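Local coordinates for protein restriction endonuclease r.bpuji (Bacillus pumilus, PDB 2VLA) that recognises a specific DNA sequence through this N-terminal domain, as part of a larger restriction endonuclease that probably cleaves DNA, at residues Tyr140-Asn151 / Ile175-Lys183; Leu22-Asn31 / Tyr96-Phe106. All blocks are in the same frame, centred on the assembly; numbering follows the deposited sequence. Where two conformers were deposited one is given.

Contact 1 (Tyr140-Asn151 / Ile175-Lys183); sequences YILQVLLTADNN and IKPIEVIEK
Pro177 wedges into the flank of helix 137-150, where Tyr140, Gln143, Val144 and Thr147 form a hole around its ring. It is a knob-into-hole fit in the first turn of helix 177-189. The short helical segments cross at -52°, their axes 8.9 Å apart. Pro177 CG lies over one face of the Tyr140 ring, 4.1 Å from the centroid and nearer the rim than the centre, a CH-pi contact. The Gln143 side chain crosses the proline at about a right angle and puts Gln143 CG 3.6 Å from Pro177 CG. Tyr140 CG is anti to the backbone N (chi1 -165°), which swings the ring across to the other helix. There Tyr140 OH donates to Ile175 O over 2.7 Å. The carbonyl lies at the ring edge, but the hydroxyl stands above the carbonyl plane. Val180 CG2 packs against the same hydroxyl.

Further along, Ile181 CD1 lies 3.8 Å from Ala148 CB, and Val144 CG1 meets the same methyl. Thr147 CG2 touches Ile181 CG1 and Ile178 CD1, both at 3.7 Å. Thr147 OG1 turns back to Gln143 O, which also accepts from Thr147 N on its opposite face. Asn151 ND2 donates to Thr147 O with an N-H...O angle of 168°, the acceptor lying close to the amide plane. Thr147 OG1 and Asn151 ND2 are thus paired within their own segment. The one hydrogen bond across the contact holds Tyr140 beside the start of helix 177-189.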
loop_
_atom_site.group_PDB
_atom_site.type_symbol
_atom_site.label_atom_id
_atom_site.label_comp_id
_atom_site.label_asym_id
_atom_site.label_seq_id
_atom_site.Cartn_x
_atom_site.Cartn_y
_atom_site.Cartn_z
ATOM N N TYR A 140 10.696 -4.445 -2.413
ATOM C CA TYR A 140 11.680 -3.657 -3.082
ATOM C C TYR A 140 12.306 -2.595 -2.142
ATOM O O TYR A 140 13.513 -2.427 -2.074
ATOM C CB TYR A 140 11.099 -3.001 -4.342
ATOM C CG TYR A 140 12.157 -2.472 -5.271
ATOM C CD1 TYR A 140 12.672 -1.214 -5.095
ATOM C CD2 TYR A 140 12.698 -3.269 -6.307
ATOM C CE1 TYR A 140 13.638 -0.733 -5.886
ATOM C CE2 TYR A 140 13.674 -2.780 -7.106
ATOM C CZ TYR A 140 14.155 -1.515 -6.901
ATOM O OH TYR A 140 15.145 -0.959 -7.668
ATOM N N ILE A 141 11.446 -1.861 -1.410
ATOM C CA ILE A 141 11.922 -0.842 -0.445
ATOM C C ILE A 141 12.842 -1.481 0.585
ATOM O O ILE A 141 13.924 -0.969 0.884
ATOM C CB ILE A 141 10.739 -0.143 0.274
ATOM C CG1 ILE A 141 9.998 0.782 -0.682
ATOM C CG2 ILE A 141 11.234 0.656 1.493
ATOM C CD1 ILE A 141 8.579 1.081 -0.247
ATOM N N LEU A 142 12.420 -2.616 1.128
ATOM C CA LEU A 142 13.213 -3.284 2.122
ATOM C C LEU A 142 14.605 -3.688 1.543
ATOM O O LEU A 142 15.621 -3.531 2.201
ATOM C CB LEU A 142 12.472 -4.518 2.632
ATOM C CG LEU A 142 11.270 -4.191 3.548
ATOM C CD1 LEU A 142 10.571 -5.501 3.871
ATOM C CD2 LEU A 142 11.704 -3.438 4.858
ATOM N N GLN A 143 14.641 -4.195 0.302
ATOM C CA GLN A 143 15.914 -4.519 -0.292
ATOM C C GLN A 143 16.790 -3.287 -0.553
ATOM O O GLN A 143 17.996 -3.329 -0.363
ATOM C CB GLN A 143 15.719 -5.315 -1.581
ATOM C CG GLN A 143 17.036 -5.829 -2.215
ATOM C CD GLN A 143 17.694 -6.910 -1.396
ATOM O OE1 GLN A 143 17.074 -7.532 -0.558
ATOM N NE2 GLN A 143 18.926 -7.233 -1.754
ATOM N N VAL A 144 16.174 -2.183 -0.980
ATOM C CA VAL A 144 16.917 -0.934 -1.150
ATOM C C VAL A 144 17.549 -0.500 0.207
ATOM O O VAL A 144 18.710 -0.122 0.272
ATOM C CB VAL A 144 15.995 0.181 -1.695
ATOM C CG1 VAL A 144 16.631 1.583 -1.533
ATOM C CG2 VAL A 144 15.643 -0.072 -3.151
ATOM N N LEU A 145 16.770 -0.606 1.286
ATOM C CA LEU A 145 17.278 -0.223 2.610
ATOM C C LEU A 145 18.408 -1.161 3.074
ATOM O O LEU A 145 19.406 -0.702 3.655
ATOM C CB LEU A 145 16.132 -0.202 3.629
ATOM C CG LEU A 145 15.115 0.936 3.446
ATOM C CD1 LEU A 145 13.920 0.697 4.340
ATOM C CD2 LEU A 145 15.748 2.303 3.730
ATOM N N LEU A 146 18.257 -2.471 2.823
ATOM C CA LEU A 146 19.329 -3.428 3.159
ATOM C C LEU A 146 20.591 -3.079 2.391
ATOM O O LEU A 146 21.683 -3.067 2.942
ATOM C CB LEU A 146 18.919 -4.864 2.831
ATOM C CG LEU A 146 17.938 -5.521 3.802
ATOM C CD1 LEU A 146 17.386 -6.772 3.167
ATOM C CD2 LEU A 146 18.590 -5.840 5.146
ATOM N N THR A 147 20.422 -2.815 1.100
ATOM C CA THR A 147 21.545 -2.508 0.222
ATOM C C THR A 147 22.218 -1.183 0.611
ATOM O O THR A 147 23.439 -1.075 0.605
ATOM C CB THR A 147 21.103 -2.502 -1.249
ATOM O OG1 THR A 147 20.535 -3.771 -1.562
ATOM C CG2 THR A 147 22.286 -2.218 -2.216
ATOM N N ALA A 148 21.419 -0.198 1.047
ATOM C CA ALA A 148 21.982 1.044 1.590
ATOM C C ALA A 148 22.877 0.747 2.805
ATOM O O ALA A 148 24.027 1.173 2.862
ATOM C CB ALA A 148 20.853 2.024 1.957
ATOM N N ASP A 149 22.366 -0.032 3.753
ATOM C CA ASP A 149 23.163 -0.377 4.934
ATOM C C ASP A 149 24.445 -1.127 4.541
ATOM O O ASP A 149 25.509 -0.889 5.100
ATOM C CB ASP A 149 22.350 -1.223 5.913
ATOM C CG ASP A 149 21.404 -0.408 6.744
ATOM O OD1 ASP A 149 21.531 0.842 6.747
ATOM O OD2 ASP A 149 20.537 -1.007 7.422
ATOM N N ASN A 150 24.330 -2.024 3.570
ATOM C CA ASN A 150 25.479 -2.816 3.122
ATOM C C ASN A 150 26.562 -1.938 2.506
ATOM O O ASN A 150 27.737 -2.313 2.471
ATOM C CB ASN A 150 25.027 -3.903 2.133
ATOM C CG ASN A 150 24.256 -5.013 2.808
ATOM O OD1 ASN A 150 24.341 -5.183 4.018
ATOM N ND2 ASN A 150 23.489 -5.764 2.030
ATOM N N ASN A 151 26.148 -0.784 1.992
ATOM C CA ASN A 151 27.036 0.161 1.381
ATOM C C ASN A 151 27.272 1.396 2.270
ATOM O O ASN A 151 27.754 2.434 1.800
ATOM C CB ASN A 151 26.479 0.583 0.024
ATOM C CG ASN A 151 26.678 -0.466 -1.021
ATOM O OD1 ASN A 151 27.742 -0.543 -1.622
ATOM N ND2 ASN A 151 25.694 -1.326 -1.204
ATOM N N ILE A 175 14.826 -1.953 -12.636
ATOM C CA ILE A 175 16.015 -1.475 -11.938
ATOM C C ILE A 175 16.318 -2.311 -10.695
ATOM O O ILE A 175 15.438 -2.521 -9.866
ATOM C CB ILE A 175 15.798 -0.006 -11.467
ATOM C CG1 ILE A 175 15.355 0.897 -12.637
ATOM C CG2 ILE A 175 17.059 0.531 -10.799
ATOM C CD1 ILE A 175 16.364 0.948 -13.812
ATOM N N LYS A 176 17.594 -2.686 -10.534
ATOM C CA LYS A 176 18.057 -3.379 -9.319
ATOM C C LYS A 176 18.344 -2.385 -8.173
ATOM O O LYS A 176 18.854 -1.291 -8.401
ATOM C CB LYS A 176 19.303 -4.194 -9.617
ATOM C CG LYS A 176 19.067 -5.279 -10.685
ATOM C CD LYS A 176 20.118 -6.353 -10.638
ATOM C CE LYS A 176 19.812 -7.469 -11.642
ATOM N NZ LYS A 176 18.691 -8.361 -11.190
ATOM N N PRO A 177 18.000 -2.769 -6.937
ATOM C CA PRO A 177 18.304 -1.909 -5.795
ATOM C C PRO A 177 19.727 -1.381 -5.759
ATOM O O PRO A 177 19.932 -0.225 -5.484
ATOM C CB PRO A 177 17.988 -2.804 -4.614
ATOM C CG PRO A 177 16.850 -3.610 -5.097
ATOM C CD PRO A 177 17.232 -3.949 -6.526
ATOM N N ILE A 178 20.714 -2.174 -6.138
ATOM C CA ILE A 178 22.080 -1.662 -6.124
ATOM C C ILE A 178 22.272 -0.506 -7.117
ATOM O O ILE A 178 23.069 0.403 -6.874
ATOM C CB ILE A 178 23.150 -2.775 -6.421
ATOM C CG1 ILE A 178 24.552 -2.179 -6.223
ATOM C CG2 ILE A 178 22.977 -3.395 -7.849
ATOM C CD1 ILE A 178 24.867 -1.775 -4.769
ATOM N N GLU A 179 21.561 -0.545 -8.244
ATOM C CA GLU A 179 21.591 0.593 -9.176
ATOM C C GLU A 179 21.079 1.882 -8.544
ATOM O O GLU A 179 21.580 2.962 -8.841
ATOM C CB GLU A 179 20.770 0.303 -10.402
ATOM C CG GLU A 179 21.318 -0.754 -11.272
ATOM C CD GLU A 179 20.408 -1.029 -12.453
ATOM O OE1 GLU A 179 20.412 -0.208 -13.418
ATOM O OE2 GLU A 179 19.640 -2.006 -12.391
ATOM N N VAL A 180 20.028 1.775 -7.724
ATOM C CA VAL A 180 19.465 2.923 -7.046
ATOM C C VAL A 180 20.497 3.478 -6.073
ATOM O O VAL A 180 20.767 4.676 -6.050
ATOM C CB VAL A 180 18.176 2.537 -6.295
ATOM C CG1 VAL A 180 17.680 3.716 -5.455
ATOM C CG2 VAL A 180 17.099 2.104 -7.283
ATOM N N ILE A 181 21.093 2.591 -5.284
ATOM C CA ILE A 181 22.062 2.995 -4.298
ATOM C C ILE A 181 23.286 3.644 -4.950
ATOM O O ILE A 181 23.758 4.686 -4.514
ATOM C CB ILE A 181 22.472 1.798 -3.437
ATOM C CG1 ILE A 181 21.265 1.341 -2.548
ATOM C CG2 ILE A 181 23.727 2.120 -2.608
ATOM C CD1 ILE A 181 20.530 2.465 -1.836
ATOM N N GLU A 182 23.785 3.052 -6.012
ATOM C CA GLU A 182 24.944 3.622 -6.698
ATOM C C GLU A 182 24.639 5.024 -7.261
ATOM O O GLU A 182 25.464 5.942 -7.167
ATOM C CB GLU A 182 25.437 2.676 -7.805
ATOM C CG GLU A 182 26.131 1.422 -7.243
ATOM C CD GLU A 182 26.428 0.336 -8.297
ATOM O OE1 GLU A 182 25.853 0.374 -9.403
ATOM O OE2 GLU A 182 27.226 -0.576 -7.988
ATOM N N LYS A 183 23.424 5.210 -7.769
ATOM C CA LYS A 183 23.013 6.506 -8.297
ATOM C C LYS A 183 22.899 7.561 -7.177
ATOM O O LYS A 183 23.321 8.721 -7.345
ATOM C CB LYS A 183 21.681 6.359 -9.044
ATOM C CG LYS A 183 21.073 7.655 -9.526
ATOM C CD LYS A 183 21.986 8.422 -10.457
ATOM C CE LYS A 183 21.298 9.644 -11.004
ATOM N NZ LYS A 183 22.248 10.599 -11.630
#

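Contact 2 (Leu22-Asn31 / Tyr96-Phe106); sequences LDNLLPAYAN and YIEDSDQPAFF
Leu26 is the knob of this contact and sits in a hole made by Tyr96, Gln102, Phe105 and Phe106. Its two methyls each cover a ring. Leu26 CD2 lies over one face of the Tyr96 ring, 4.1 Å from the centroid, and also reaches Phe106 CE2. Leu26 CD1 lies over a face of the Phe105 ring at the same centroid distance. Both ring contacts are CH-pi, each 28° off the ring normal. Leu26 points its fork between the two rings because chi1 is -170°, with CG opposite the backbone N.

Other apolar contacts flank the knob. Leu22 CD2 comes to 3.8 Å from Phe106 CE2, approaching the ring obliquely. Ala30 CB lies 3.7 Å from Tyr96 CD2 at the ring edge. Ile97 CD1 packs on Ala30 CB and touches Asn31 OD1 at 3.6 Å. The hydroxyl of Tyr96 ends against the Pro27 ring, where Tyr96 OH is 3.4 Å from Pro27 CG. Replacing Tyr96 by an alanine would probably leave Leu26 CD2 and Ala30 CB without the ring they pack on.

Two side-chain-to-backbone hydrogen bonds lie within segment 96-106 and span the turn between its two helices. Asp99 OD1 accepts from Asp101 N in an Asx turn. Asp101 OD1 then accepts from Ala104 N over 2.9 Å, the N-cap bond of the next helix. Leu219 of helix 203-219 also packs on Leu22, Gln102 and Phe106. The whole is a helix packed across a tight helix-to-helix turn, within the DNA recognition domain and about 6 Å from the bound DNA at the nearest atom.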
loop_
_atom_site.group_PDB
_atom_site.type_symbol
_atom_site.label_atom_id
_atom_site.label_comp_id
_atom_site.label_asym_id
_atom_site.label_seq_id
_atom_site.Cartn_x
_atom_site.Cartn_y
_atom_site.Cartn_z
ATOM N N LEU A 22 -5.718 4.644 15.064
ATOM C CA LEU A 22 -5.634 3.260 14.579
ATOM C C LEU A 22 -5.961 2.238 15.684
ATOM O O LEU A 22 -6.656 1.251 15.454
ATOM C CB LEU A 22 -4.243 2.985 14.027
ATOM C CG LEU A 22 -4.073 1.636 13.299
ATOM C CD1 LEU A 22 -5.072 1.494 12.134
ATOM C CD2 LEU A 22 -2.644 1.491 12.793
ATOM N N ASP A 23 -5.509 2.493 16.894
ATOM C CA ASP A 23 -5.636 1.507 17.919
ATOM C C ASP A 23 -7.092 1.361 18.395
ATOM O O ASP A 23 -7.451 0.337 18.969
ATOM C CB ASP A 23 -4.669 1.820 19.086
ATOM C CG ASP A 23 -3.187 1.546 18.699
ATOM O OD1 ASP A 23 -2.744 0.386 18.807
ATOM O OD2 ASP A 23 -2.521 2.467 18.162
ATOM N N ASN A 24 -7.929 2.365 18.109
ATOM C CA ASN A 24 -9.381 2.227 18.258
ATOM C C ASN A 24 -10.105 1.785 16.977
ATOM O O ASN A 24 -11.038 0.982 17.024
ATOM C CB ASN A 24 -9.990 3.553 18.739
ATOM C CG ASN A 24 -9.831 3.753 20.179
ATOM O OD1 ASN A 24 -9.906 2.810 20.953
ATOM N ND2 ASN A 24 -9.627 4.996 20.581
ATOM N N LEU A 25 -9.709 2.338 15.846
ATOM C CA LEU A 25 -10.416 2.066 14.605
ATOM C C LEU A 25 -10.196 0.644 14.061
ATOM O O LEU A 25 -11.112 0.059 13.527
ATOM C CB LEU A 25 -10.040 3.102 13.547
ATOM C CG LEU A 25 -10.748 4.429 13.620
ATOM C CD1 LEU A 25 -10.096 5.401 12.684
ATOM C CD2 LEU A 25 -12.245 4.251 13.300
ATOM N N LEU A 26 -8.998 0.111 14.191
ATOM C CA LEU A 26 -8.752 -1.215 13.621
ATOM C C LEU A 26 -9.583 -2.297 14.333
ATOM O O LEU A 26 -10.270 -3.074 13.691
ATOM C CB LEU A 26 -7.250 -1.583 13.591
ATOM C CG LEU A 26 -6.901 -2.852 12.804
ATOM C CD1 LEU A 26 -7.332 -2.689 11.355
ATOM C CD2 LEU A 26 -5.413 -3.157 12.917
ATOM N N PRO A 27 -9.599 -2.286 15.676
ATOM C CA PRO A 27 -10.527 -3.200 16.332
ATOM C C PRO A 27 -11.986 -2.941 15.978
ATOM O O PRO A 27 -12.765 -3.881 15.882
ATOM C CB PRO A 27 -10.280 -2.929 17.814
ATOM C CG PRO A 27 -8.914 -2.434 17.880
ATOM C CD PRO A 27 -8.712 -1.630 16.643
ATOM N N ALA A 28 -12.380 -1.674 15.841
ATOM C CA ALA A 28 -13.745 -1.376 15.473
ATOM C C ALA A 28 -14.105 -1.935 14.098
ATOM O O ALA A 28 -15.119 -2.630 13.954
ATOM C CB ALA A 28 -14.010 0.135 15.541
ATOM N N TYR A 29 -13.273 -1.666 13.093
ATOM C CA TYR A 29 -13.538 -2.179 11.758
ATOM C C TYR A 29 -13.709 -3.715 11.851
ATOM O O TYR A 29 -14.630 -4.287 11.282
ATOM C CB TYR A 29 -12.386 -1.889 10.811
ATOM C CG TYR A 29 -12.122 -0.449 10.420
ATOM C CD1 TYR A 29 -13.141 0.498 10.296
ATOM C CD2 TYR A 29 -10.841 -0.064 10.078
ATOM C CE1 TYR A 29 -12.846 1.819 9.898
ATOM C CE2 TYR A 29 -10.548 1.200 9.664
ATOM C CZ TYR A 29 -11.536 2.142 9.553
ATOM O OH TYR A 29 -11.167 3.406 9.144
ATOM N N ALA A 30 -12.775 -4.374 12.528
ATOM C CA ALA A 30 -12.740 -5.829 12.542
ATOM C C ALA A 30 -13.957 -6.402 13.263
ATOM O O ALA A 30 -14.553 -7.381 12.813
ATOM C CB ALA A 30 -11.466 -6.310 13.197
ATOM N N ASN A 31 -14.300 -5.815 14.395
ATOM C CA ASN A 31 -15.400 -6.328 15.209
ATOM C C ASN A 31 -16.728 -6.063 14.563
ATOM O O ASN A 31 -17.624 -6.892 14.623
ATOM C CB ASN A 31 -15.348 -5.757 16.622
ATOM C CG ASN A 31 -14.339 -6.478 17.493
ATOM O OD1 ASN A 31 -14.178 -7.703 17.387
ATOM N ND2 ASN A 31 -13.648 -5.746 18.325
ATOM N N TYR A 96 -6.678 -11.475 12.412
ATOM C CA TYR A 96 -6.536 -10.420 13.412
ATOM C C TYR A 96 -7.522 -10.619 14.566
ATOM O O TYR A 96 -7.182 -10.392 15.730
ATOM C CB TYR A 96 -6.726 -9.064 12.726
ATOM C CG TYR A 96 -6.729 -7.873 13.653
ATOM C CD1 TYR A 96 -5.574 -7.478 14.335
ATOM C CD2 TYR A 96 -7.880 -7.119 13.833
ATOM C CE1 TYR A 96 -5.592 -6.361 15.174
ATOM C CE2 TYR A 96 -7.903 -6.007 14.673
ATOM C CZ TYR A 96 -6.774 -5.643 15.339
ATOM O OH TYR A 96 -6.832 -4.535 16.158
ATOM N N ILE A 97 -8.724 -11.076 14.237
ATOM C CA ILE A 97 -9.738 -11.395 15.245
ATOM C C ILE A 97 -9.211 -12.515 16.194
ATOM O O ILE A 97 -9.495 -12.502 17.392
ATOM C CB ILE A 97 -11.077 -11.840 14.558
ATOM C CG1 ILE A 97 -11.816 -10.628 13.947
ATOM C CG2 ILE A 97 -11.976 -12.616 15.535
ATOM C CD1 ILE A 97 -12.422 -9.725 14.931
ATOM N N GLU A 98 -8.413 -13.443 15.660
ATOM C CA GLU A 98 -7.828 -14.509 16.489
ATOM C C GLU A 98 -6.568 -14.070 17.247
ATOM O O GLU A 98 -6.326 -14.533 18.360
ATOM C CB GLU A 98 -7.492 -15.770 15.643
ATOM C CG GLU A 98 -8.700 -16.522 15.080
ATOM C CD GLU A 98 -9.397 -17.476 16.088
ATOM O OE1 GLU A 98 -9.290 -17.288 17.326
ATOM O OE2 GLU A 98 -10.072 -18.409 15.621
ATOM N N ASP A 99 -5.714 -13.259 16.621
ATOM C CA ASP A 99 -4.392 -13.009 17.217
ATOM C C ASP A 99 -4.116 -11.610 17.741
ATOM O O ASP A 99 -3.135 -11.419 18.453
ATOM C CB ASP A 99 -3.248 -13.493 16.308
ATOM C CG ASP A 99 -3.074 -12.662 15.047
ATOM O OD1 ASP A 99 -3.596 -11.535 14.944
ATOM O OD2 ASP A 99 -2.335 -13.124 14.170
ATOM N N SER A 100 -4.993 -10.646 17.425
ATOM C CA SER A 100 -4.838 -9.247 17.890
ATOM C C SER A 100 -3.451 -8.648 17.548
ATOM O O SER A 100 -2.973 -7.743 18.235
ATOM C CB SER A 100 -5.076 -9.149 19.387
ATOM O OG SER A 100 -5.452 -7.838 19.739
ATOM N N ASP A 101 -2.845 -9.123 16.471
ATOM C CA ASP A 101 -1.468 -8.759 16.160
ATOM C C ASP A 101 -1.464 -7.691 15.084
ATOM O O ASP A 101 -1.556 -7.980 13.902
ATOM C CB ASP A 101 -0.707 -10.004 15.699
ATOM C CG ASP A 101 0.790 -9.782 15.581
ATOM O OD1 ASP A 101 1.214 -8.641 15.340
ATOM O OD2 ASP A 101 1.549 -10.798 15.642
ATOM N N GLN A 102 -1.399 -6.442 15.514
ATOM C CA GLN A 102 -1.493 -5.322 14.608
ATOM C C GLN A 102 -0.276 -5.248 13.662
ATOM O O GLN A 102 -0.440 -5.058 12.470
ATOM C CB GLN A 102 -1.698 -4.013 15.380
ATOM C CG GLN A 102 -1.853 -2.810 14.505
ATOM C CD GLN A 102 -1.988 -1.559 15.298
ATOM O OE1 GLN A 102 -2.951 -1.387 16.041
ATOM N NE2 GLN A 102 -0.988 -0.689 15.202
ATOM N N PRO A 103 0.946 -5.413 14.194
ATOM C CA PRO A 103 2.070 -5.428 13.272
ATOM C C PRO A 103 1.955 -6.522 12.202
ATOM O O PRO A 103 2.308 -6.294 11.064
ATOM C CB PRO A 103 3.278 -5.677 14.188
ATOM C CG PRO A 103 2.856 -5.141 15.498
ATOM C CD PRO A 103 1.387 -5.480 15.590
ATOM N N ALA A 104 1.428 -7.689 12.565
ATOM C CA ALA A 104 1.274 -8.775 11.586
ATOM C C ALA A 104 0.222 -8.449 10.544
ATOM O O ALA A 104 0.364 -8.816 9.405
ATOM C CB ALA A 104 0.939 -10.079 12.274
ATOM N N PHE A 105 -0.818 -7.739 10.930
ATOM C CA PHE A 105 -1.834 -7.277 10.012
ATOM C C PHE A 105 -1.183 -6.412 8.935
ATOM O O PHE A 105 -1.426 -6.588 7.743
ATOM C CB PHE A 105 -2.892 -6.483 10.805
ATOM C CG PHE A 105 -4.054 -5.983 9.988
ATOM C CD1 PHE A 105 -4.010 -4.741 9.396
ATOM C CD2 PHE A 105 -5.240 -6.695 9.940
ATOM C CE1 PHE A 105 -5.108 -4.240 8.712
ATOM C CE2 PHE A 105 -6.331 -6.217 9.253
ATOM C CZ PHE A 105 -6.279 -4.969 8.657
ATOM N N PHE A 106 -0.324 -5.489 9.347
ATOM C CA PHE A 106 0.333 -4.607 8.401
ATOM C C PHE A 106 1.486 -5.260 7.655
ATOM O O PHE A 106 1.732 -4.938 6.500
ATOM C CB PHE A 106 0.721 -3.298 9.066
ATOM C CG PHE A 106 -0.451 -2.435 9.329
ATOM C CD1 PHE A 106 -1.086 -1.821 8.285
ATOM C CD2 PHE A 106 -1.023 -2.362 10.596
ATOM C CE1 PHE A 106 -2.232 -1.098 8.494
ATOM C CE2 PHE A 106 -2.174 -1.685 10.791
ATOM C CZ PHE A 106 -2.776 -1.037 9.757
#

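In the fold
From the N terminus, segment 22-31 of helix 22-36 meets segment 96-106, 65 residues on at the closest ends. Contact 2 closes that long loop, which holds helices 41-56 and 62-76 and the three-stranded antiparallel sheet, by bringing in helices 91-99 and 102-112. The chain then runs on through helix 122-130 to helix 137-150. Contact 1 closes a much shorter loop there, joining this helix to helix 177-189 around helices 157-165 and 168-171. The two loops follow in series and neither nest nor cross. The centres of contact 1 and contact 2 are about 32 Å apart. The contacts do not touch. Contact 2 lies nearer the DNA, while contact 1 is about 15 Å from it at the nearest atom.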